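Side-chain contact in telomerase reverse transcriptase (Candida tropicalis MYA-3404, PDB 6ZD1), which probably extends chromosome ends by reverse-transcribing a template within the telomerase RNA, adding short telomeric repeats: residues S547-T552 with D557-T562. Residues are numbered along the deposited sequence; the frame is centred on the assembly and turned at random.
Sequences SSNKMT and DINCLT
Met551 and Ile558 face each other as the hydrogen-bonded pair of an antiparallel hairpin, each giving its N-H to the other's carbonyl: Met551 N reaches Ile558 O at 2.8 Å, and Ile558 N reaches Met551 O at the same length. Where the strand pairing ends, Cys560 N-H is given to Asn549 O, which also receives the CA-H of Asn559 at 3.2 Å. Beyond the backbone, Thr552 OG1 donates to Asp557 OD1 at 3.0 Å, meeting the carboxylate oxygen nearly end-on; the hydroxyl, anti to the carbonyl carbon (chi1 -63°), is placed to reach it.

The second segment then leaves the strand in an Asx turn. Asn559, its CG anti to the backbone N (chi1 -169°), directs OD1 onward along its own chain, where Leu561 N binds it in the amide's carbonyl plane at 2.8 Å and Thr562 N adds a weak bond. Its other branch, ND2, lies 3.8 Å from CD of Lys550, whose chain runs alongside and points the same way. Across the turn, Asn549 lays OD1 against the Leu561 side chain, 3.2 Å from CB.

Lys550, Thr552, Asp557 and Asn559 line one face of the hairpin; buried Met551 and Ile558 line the other, and Cys560 adds to that covered side just past the strand end. Met551, present as selenomethionine, reaches Val539 and Ile541 of strand 539-541 and Met335 of strand 334-339; Cys560 touches Ile541 and Met335. The hairpin thus packs against the sheet containing those two strands, while the backbone of Asp557 is hydrogen-bonded to that of Lys566 in the third strand, 565-567. The chemistry is therefore two-sided: on the more open face one hydroxyl-carboxylate bond joins the strands and an asparagine shapes the turn, and sulfur, selenium and hydrocarbon groups fill the covered one.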
ATOM      1  N   SER A 547      18.664 -22.039  26.412  1.00100.54           N
ATOM      2  CA  SER A 547      18.280 -21.603  25.078  1.00112.54           C
ATOM      3  C   SER A 547      18.531 -20.104  24.928  1.00107.46           C
ATOM      4  O   SER A 547      18.934 -19.416  25.871  1.00100.39           O
ATOM      5  CB  SER A 547      16.814 -21.941  24.792  1.00109.11           C
ATOM      6  OG  SER A 547      16.417 -21.448  23.522  1.00 95.21           O
ATOM      7  N   SER A 548      18.280 -19.608  23.719  1.00113.53           N
ATOM      8  CA  SER A 548      18.334 -18.182  23.450  1.00110.73           C
ATOM      9  C   SER A 548      17.180 -17.474  24.156  1.00103.16           C
ATOM     10  O   SER A 548      16.192 -18.092  24.561  1.00104.50           O
ATOM     11  CB  SER A 548      18.280 -17.919  21.943  1.00100.13           C
ATOM     12  OG  SER A 548      18.427 -16.538  21.653  1.00101.41           O
ATOM     13  N   ASN A 549      17.316 -16.158  24.313  1.00 89.69           N
ATOM     14  CA  ASN A 549      16.298 -15.376  24.997  1.00 90.39           C
ATOM     15  C   ASN A 549      15.716 -14.249  24.159  1.00 88.83           C
ATOM     16  O   ASN A 549      14.825 -13.543  24.640  1.00 84.21           O
ATOM     17  CB  ASN A 549      16.864 -14.802  26.300  1.00 83.60           C
ATOM     18  CG  ASN A 549      16.835 -15.806  27.429  1.00111.64           C
ATOM     19  OD1 ASN A 549      15.883 -15.851  28.207  1.00116.59           O
ATOM     20  ND2 ASN A 549      17.873 -16.630  27.518  1.00115.51           N
ATOM     21  N   LYS A 550      16.184 -14.059  22.930  1.00 88.95           N
ATOM     22  CA  LYS A 550      15.624 -13.075  22.016  1.00 69.61           C
ATOM     23  C   LYS A 550      14.895 -13.788  20.885  1.00 71.56           C
ATOM     24  O   LYS A 550      15.454 -14.688  20.250  1.00 71.31           O
ATOM     25  CB  LYS A 550      16.715 -12.161  21.449  1.00 66.48           C
ATOM     26  CG  LYS A 550      16.998 -10.919  22.281  1.00 86.64           C
ATOM     27  CD  LYS A 550      17.736 -11.249  23.569  1.00 94.23           C
ATOM     28  CE  LYS A 550      19.112 -11.839  23.293  1.00106.07           C
ATOM     29  NZ  LYS A 550      19.875 -12.065  24.556  1.00 96.23           N
HETATM   30  N   MSE A 551      13.655 -13.384  20.635  1.00 68.73           N
HETATM   31  CA  MSE A 551      12.914 -13.871  19.478  1.00 68.24           C
HETATM   32  C   MSE A 551      12.348 -12.696  18.688  1.00 64.49           C
HETATM   33  O   MSE A 551      11.893 -11.712  19.268  1.00 68.85           O
HETATM   34  CB  MSE A 551      11.782 -14.808  19.903  1.00 83.58           C
HETATM   35  CG  MSE A 551      10.886 -15.245  18.751  1.00 87.40           C
HETATM   36 SE   MSE A 551       9.383 -16.371  19.275  1.00124.27          SE
HETATM   37  CE  MSE A 551      10.376 -17.937  19.881  1.00 83.77           C
ATOM     38  N   THR A 552      12.385 -12.796  17.362  1.00 78.59           N
ATOM     39  CA  THR A 552      11.827 -11.773  16.487  1.00 79.53           C
ATOM     40  C   THR A 552      10.449 -12.224  16.017  1.00 71.59           C
ATOM     41  O   THR A 552      10.327 -13.156  15.214  1.00 73.65           O
ATOM     42  CB  THR A 552      12.746 -11.496  15.300  1.00 93.05           C
ATOM     43  OG1 THR A 552      13.992 -10.973  15.776  1.00 85.65           O
ATOM     44  CG2 THR A 552      12.109 -10.478  14.367  1.00 98.86           C
ATOM     45  N   ASP A 557      11.196  -7.223  18.546  1.00 76.38           N
ATOM     46  CA  ASP A 557      12.196  -8.011  19.253  1.00 76.70           C
ATOM     47  C   ASP A 557      11.663  -8.284  20.652  1.00 60.22           C
ATOM     48  O   ASP A 557      11.425  -7.345  21.419  1.00 67.83           O
ATOM     49  CB  ASP A 557      13.535  -7.279  19.326  1.00 75.74           C
ATOM     50  CG  ASP A 557      14.460  -7.645  18.190  1.00 91.62           C
ATOM     51  OD1 ASP A 557      14.056  -8.465  17.337  1.00 93.46           O
ATOM     52  OD2 ASP A 557      15.594  -7.118  18.153  1.00104.33           O
ATOM     53  N   ILE A 558      11.459  -9.558  20.976  1.00 57.18           N
ATOM     54  CA  ILE A 558      10.840  -9.955  22.235  1.00 58.30           C
ATOM     55  C   ILE A 558      11.850 -10.757  23.044  1.00 60.72           C
ATOM     56  O   ILE A 558      12.337 -11.799  22.584  1.00 58.55           O
ATOM     57  CB  ILE A 558       9.557 -10.766  22.007  1.00 60.20           C
ATOM     58  CG1 ILE A 558       8.565  -9.959  21.169  1.00 67.11           C
ATOM     59  CG2 ILE A 558       8.942 -11.153  23.341  1.00 56.75           C
ATOM     60  CD1 ILE A 558       7.330 -10.736  20.769  1.00 64.66           C
ATOM     61  N   ASN A 559      12.161 -10.274  24.245  1.00 62.98           N
ATOM     62  CA  ASN A 559      13.054 -10.977  25.158  1.00 63.46           C
ATOM     63  C   ASN A 559      12.248 -11.995  25.958  1.00 60.85           C
ATOM     64  O   ASN A 559      11.306 -11.631  26.670  1.00 62.17           O
ATOM     65  CB  ASN A 559      13.770  -9.995  26.086  1.00 61.53           C
ATOM     66  CG  ASN A 559      14.907 -10.645  26.866  1.00 63.46           C
ATOM     67  OD1 ASN A 559      14.731 -11.688  27.496  1.00 69.60           O
ATOM     68  ND2 ASN A 559      16.081 -10.031  26.821  1.00 64.85           N
ATOM     69  N   CYS A 560      12.623 -13.270  25.841  1.00 69.31           N
ATOM     70  CA  CYS A 560      11.899 -14.349  26.503  1.00 72.71           C
ATOM     71  C   CYS A 560      12.021 -14.294  28.019  1.00 64.01           C
ATOM     72  O   CYS A 560      11.157 -14.829  28.720  1.00 76.35           O
ATOM     73  CB  CYS A 560      12.415 -15.697  25.996  1.00 91.95           C
ATOM     74  SG  CYS A 560      11.541 -17.142  26.625  1.00 88.62           S
ATOM     75  N   LEU A 561      13.068 -13.659  28.534  1.00 70.38           N
ATOM     76  CA  LEU A 561      13.366 -13.659  29.960  1.00 76.35           C
ATOM     77  C   LEU A 561      12.657 -12.539  30.708  1.00 75.72           C
ATOM     78  O   LEU A 561      12.200 -12.743  31.837  1.00 67.09           O
ATOM     79  CB  LEU A 561      14.874 -13.546  30.172  1.00 70.96           C
ATOM     80  CG  LEU A 561      15.387 -14.094  31.498  1.00 88.43           C
ATOM     81  CD1 LEU A 561      15.033 -15.566  31.623  1.00 71.08           C
ATOM     82  CD2 LEU A 561      16.887 -13.891  31.588  1.00102.07           C
ATOM     83  N   THR A 562      12.584 -11.348  30.115  1.00 80.63           N
ATOM     84  CA  THR A 562      11.972 -10.197  30.759  1.00 64.88           C
ATOM     85  C   THR A 562      10.719  -9.696  30.053  1.00 62.87           C
ATOM     86  O   THR A 562      10.083  -8.760  30.553  1.00 65.76           O
ATOM     87  CB  THR A 562      12.984  -9.050  30.858  1.00 65.97           C
ATOM     88  OG1 THR A 562      13.380  -8.648  29.542  1.00 64.75           O
ATOM     89  CG2 THR A 562      14.215  -9.495  31.634  1.00 68.35           C
TER